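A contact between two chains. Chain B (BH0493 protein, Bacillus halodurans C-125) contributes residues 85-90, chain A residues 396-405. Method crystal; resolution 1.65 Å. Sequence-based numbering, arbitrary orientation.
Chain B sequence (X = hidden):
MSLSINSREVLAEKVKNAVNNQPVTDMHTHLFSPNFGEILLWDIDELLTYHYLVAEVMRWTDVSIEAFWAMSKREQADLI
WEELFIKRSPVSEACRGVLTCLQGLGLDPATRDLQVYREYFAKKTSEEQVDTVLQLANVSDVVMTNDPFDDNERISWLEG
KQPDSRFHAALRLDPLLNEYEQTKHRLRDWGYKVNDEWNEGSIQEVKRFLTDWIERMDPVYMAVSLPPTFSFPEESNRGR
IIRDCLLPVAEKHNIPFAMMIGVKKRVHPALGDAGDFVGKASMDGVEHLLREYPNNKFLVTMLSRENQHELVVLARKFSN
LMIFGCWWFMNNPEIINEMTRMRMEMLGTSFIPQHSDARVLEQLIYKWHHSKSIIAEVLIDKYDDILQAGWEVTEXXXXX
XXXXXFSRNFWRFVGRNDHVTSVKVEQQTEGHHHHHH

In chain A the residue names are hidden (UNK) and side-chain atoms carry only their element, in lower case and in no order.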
# COMPACT_ATOMS: atom_id res chain seq x y z
N PHE B 85 -16.75 -23.75 6.93
CA PHE B 85 -16.83 -23.68 8.37
C PHE B 85 -16.41 -24.97 9.05
O PHE B 85 -15.81 -24.97 10.12
CB PHE B 85 -18.27 -23.30 8.79
CG PHE B 85 -18.69 -21.91 8.38
CD1 PHE B 85 -18.76 -20.88 9.33
CD2 PHE B 85 -19.02 -21.63 7.05
CE1 PHE B 85 -19.16 -19.57 8.95
CE2 PHE B 85 -19.43 -20.34 6.64
CZ PHE B 85 -19.52 -19.31 7.59
N ILE B 86 -16.78 -26.10 8.44
CA ILE B 86 -16.47 -27.42 9.00
C ILE B 86 -15.13 -28.03 8.54
O ILE B 86 -14.33 -28.45 9.38
CB ILE B 86 -17.65 -28.41 8.73
CG1 ILE B 86 -18.99 -27.78 9.19
CG2 ILE B 86 -17.38 -29.71 9.41
CD1 ILE B 86 -19.04 -27.22 10.64
N LYS B 87 -14.88 -28.05 7.24
CA LYS B 87 -13.68 -28.67 6.65
C LYS B 87 -12.43 -27.77 6.76
O LYS B 87 -11.30 -28.28 6.67
CB LYS B 87 -13.96 -28.93 5.17
CG LYS B 87 -14.91 -30.12 4.90
CD LYS B 87 -14.82 -30.51 3.43
CE LYS B 87 -15.72 -31.65 3.05
NZ LYS B 87 -15.65 -31.74 1.55
N ARG B 88 -12.66 -26.45 6.86
CA ARG B 88 -11.61 -25.46 7.21
C ARG B 88 -12.20 -24.49 8.23
O ARG B 88 -13.41 -24.28 8.27
CB ARG B 88 -11.19 -24.66 5.98
CG ARG B 88 -10.58 -25.50 4.90
CD ARG B 88 -11.67 -25.91 3.87
NE ARG B 88 -11.25 -27.06 3.04
CZ ARG B 88 -12.06 -27.66 2.15
NH1 ARG B 88 -13.32 -27.25 1.99
NH2 ARG B 88 -11.61 -28.68 1.43
N SER B 89 -11.33 -23.89 9.06
CA SER B 89 -11.84 -22.87 10.03
C SER B 89 -12.33 -21.65 9.29
O SER B 89 -11.65 -21.18 8.38
CB SER B 89 -10.81 -22.48 11.09
OG SER B 89 -10.39 -23.59 11.88
N PRO B 90 -13.50 -21.09 9.71
CA PRO B 90 -14.16 -19.95 9.08
C PRO B 90 -13.46 -18.63 9.44
O PRO B 90 -14.08 -17.72 10.00
CB PRO B 90 -15.56 -19.93 9.70
CG PRO B 90 -15.46 -20.66 11.01
CD PRO B 90 -14.29 -21.65 10.84
N UNK A 396 -7.10 -29.70 17.11
CA UNK A 396 -7.01 -30.51 15.88
C UNK A 396 -7.36 -29.71 14.62
O UNK A 396 -6.77 -29.91 13.54
o UNK A 396 -4.84 -32.75 17.26
c UNK A 396 -7.88 -31.77 15.99
c UNK A 396 -7.21 -32.86 16.82
c UNK A 396 -5.73 -33.09 16.42
o UNK A 396 -5.47 -33.58 15.27
N UNK A 397 -8.30 -28.77 14.75
CA UNK A 397 -8.66 -27.92 13.61
C UNK A 397 -7.52 -26.96 13.26
O UNK A 397 -7.26 -26.75 12.10
o UNK A 397 -13.51 -28.30 14.11
c UNK A 397 -12.46 -27.65 14.32
c UNK A 397 -9.96 -27.19 13.86
c UNK A 397 -11.20 -28.20 13.74
o UNK A 397 -12.40 -26.62 15.00
N UNK A 398 -6.88 -26.39 14.27
CA UNK A 398 -5.69 -25.51 14.07
C UNK A 398 -4.62 -26.32 13.36
O UNK A 398 -4.07 -25.90 12.36
c UNK A 398 -5.96 -23.76 17.49
c UNK A 398 -3.73 -24.28 15.25
c UNK A 398 -5.16 -24.98 15.41
c UNK A 398 -6.18 -23.97 15.99
N UNK A 399 -4.37 -27.54 13.84
CA UNK A 399 -3.31 -28.36 13.20
C UNK A 399 -3.60 -28.66 11.72
O UNK A 399 -2.70 -28.67 10.87
c UNK A 399 -2.34 -30.66 16.20
c UNK A 399 -1.75 -30.34 17.56
c UNK A 399 -2.37 -29.39 15.33
c UNK A 399 -3.09 -29.63 14.02
n UNK A 399 -1.90 -31.51 18.49
N UNK A 400 -4.86 -28.90 11.40
CA UNK A 400 -5.30 -29.13 10.05
C UNK A 400 -5.05 -27.86 9.22
O UNK A 400 -4.55 -27.94 8.10
c UNK A 400 -8.97 -29.45 8.80
n UNK A 400 -9.34 -28.15 9.39
n UNK A 400 -10.78 -26.64 10.38
n UNK A 400 -11.50 -28.78 9.83
c UNK A 400 -6.82 -29.41 10.08
c UNK A 400 -7.46 -29.56 8.69
c UNK A 400 -10.54 -27.85 9.86
N UNK A 401 -5.49 -26.71 9.72
CA UNK A 401 -5.45 -25.49 8.88
C UNK A 401 -3.96 -25.17 8.61
O UNK A 401 -3.57 -24.75 7.51
o UNK A 401 -8.32 -25.23 9.23
c UNK A 401 -6.10 -24.26 9.59
c UNK A 401 -7.61 -24.45 9.91
o UNK A 401 -8.03 -23.77 10.87
N UNK A 402 -3.16 -25.34 9.64
CA UNK A 402 -1.71 -25.08 9.56
C UNK A 402 -1.08 -26.02 8.55
O UNK A 402 -0.29 -25.60 7.70
c UNK A 402 -1.10 -25.17 10.95
c UNK A 402 0.41 -25.25 10.89
c UNK A 402 -1.54 -23.94 11.79
N UNK A 403 -1.46 -27.30 8.60
CA UNK A 403 -1.02 -28.26 7.57
C UNK A 403 -1.42 -27.86 6.15
O UNK A 403 -0.57 -28.02 5.24
c UNK A 403 -1.53 -29.70 7.90
N UNK A 404 -2.65 -27.34 5.93
CA UNK A 404 -3.11 -26.86 4.61
C UNK A 404 -2.15 -25.76 4.13
O UNK A 404 -1.61 -25.83 3.05
c UNK A 404 -4.54 -26.32 4.70
o UNK A 404 -6.65 -27.21 5.40
c UNK A 404 -5.56 -27.46 4.86
o UNK A 404 -5.23 -28.62 4.47
N UNK A 405 -1.90 -24.80 5.01
CA UNK A 405 -1.13 -23.62 4.60
C UNK A 405 0.30 -23.97 4.25
O UNK A 405 0.86 -23.41 3.28
c UNK A 405 -2.95 -20.98 4.84
c UNK A 405 -2.55 -21.96 5.98
c UNK A 405 -2.54 -21.27 7.38
c UNK A 405 -1.14 -22.56 5.73
O HOH W 1 -12.55 -24.38 13.37
O HOH W 2 -14.28 -29.51 11.91
O HOH W 3 -13.40 -26.08 11.24
O HOH W 4 -8.79 -28.60 3.46

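Position 396 carries three side-chain carbons in a row, the third bearing two oxygens. That is a carboxylate on a two-carbon stem, Glu396(A), and it stays well clear of chain B.

Position 397 has the same composition, three carbons with two oxygens on the last, but here the CA-to-CB bond points toward chain B. Its CB lies 4.1 Å from OG of Ser89(B), and both oxygens meet waters that lead to the partner chain. The residue is Glu397(A). Water 1 donates to its OE1 at 2.8 Å and to OG of Ser89(B) at 2.7 Å; water 2 donates to its OE2 at 2.6 Å and to O of Ile86(B) at 2.7 Å.

Position 398 has four carbons, forked at the first, with one arm two carbons long: Ile398(A), buried, its CA-to-CB bond pointing away from chain B. Position 399 is four carbons in a row ending in nitrogen, so Lys399(A). It is out of reach of chain B and makes a weak hydrogen bond, within a salt bridge, from NZ to OE2 of Glu396(A) at 3.4 Å, one helical turn back.

Position 400 shows three carbons, a nitrogen, then a carbon carrying two more nitrogens, a guanidinium set among the backbone atoms of chain B. This is Arg400(A). Its NH1 donates to O of Ile86(B) at 2.9 Å, with that acceptor at the group's edge, near its plane. O of Lys87(B) is only 3.2 Å from NH1, but it sits over one face, where the angle is too poor for a hydrogen bond. NH2 donates to water 3 at 2.8 Å, which in turn donates to O of Phe85(B) at 2.9 Å and O of Ile86(B) at 3.2 Å.

Position 401 has two carbons, the second with two oxygens, one of them 2.6 Å from OG of Ser89(B). It is Asp401(A). OG of Ser89(B) donates to OD2 over that distance, while N of Ser89(B) gives OD1 a weak hydrogen bond at 3.3 Å. OD1 also takes hydrogen bonds from NE and NH2 of Arg400(A), both at 3.1 Å, in a salt bridge that ties the two neighbours together.

Position 402, one carbon carrying two others, is Val402(A); position 403, a single carbon, is Ala403(A). Both are buried and out of reach of chain B.

Position 404 repeats the two-carbon, two-oxygen pattern, with one oxygen 4.3 Å from CG of Arg88(B). It is Asp404(A), and water 4 links OD2 at 3.2 Å to NE of Arg88(B) at 2.9 Å.

Position 405, four carbons forked at the second, is Leu405(A), out of reach.

The contact works by a helix presenting 397, 400, 401 and 404 to a short stretch of chain B that runs from helix into loop. Arg400(A) hydrogen-bonds O of Ile86(B) and reaches O of Phe85(B) through a water, Asp401(A) takes both donors of Ser89(B), and four waters bridge further polar pairs. The rule is charged side chains meeting largely backbone polarity, with the arginine and aspartate bracing each other.

Chain A (396-405) EEIKRDVADL
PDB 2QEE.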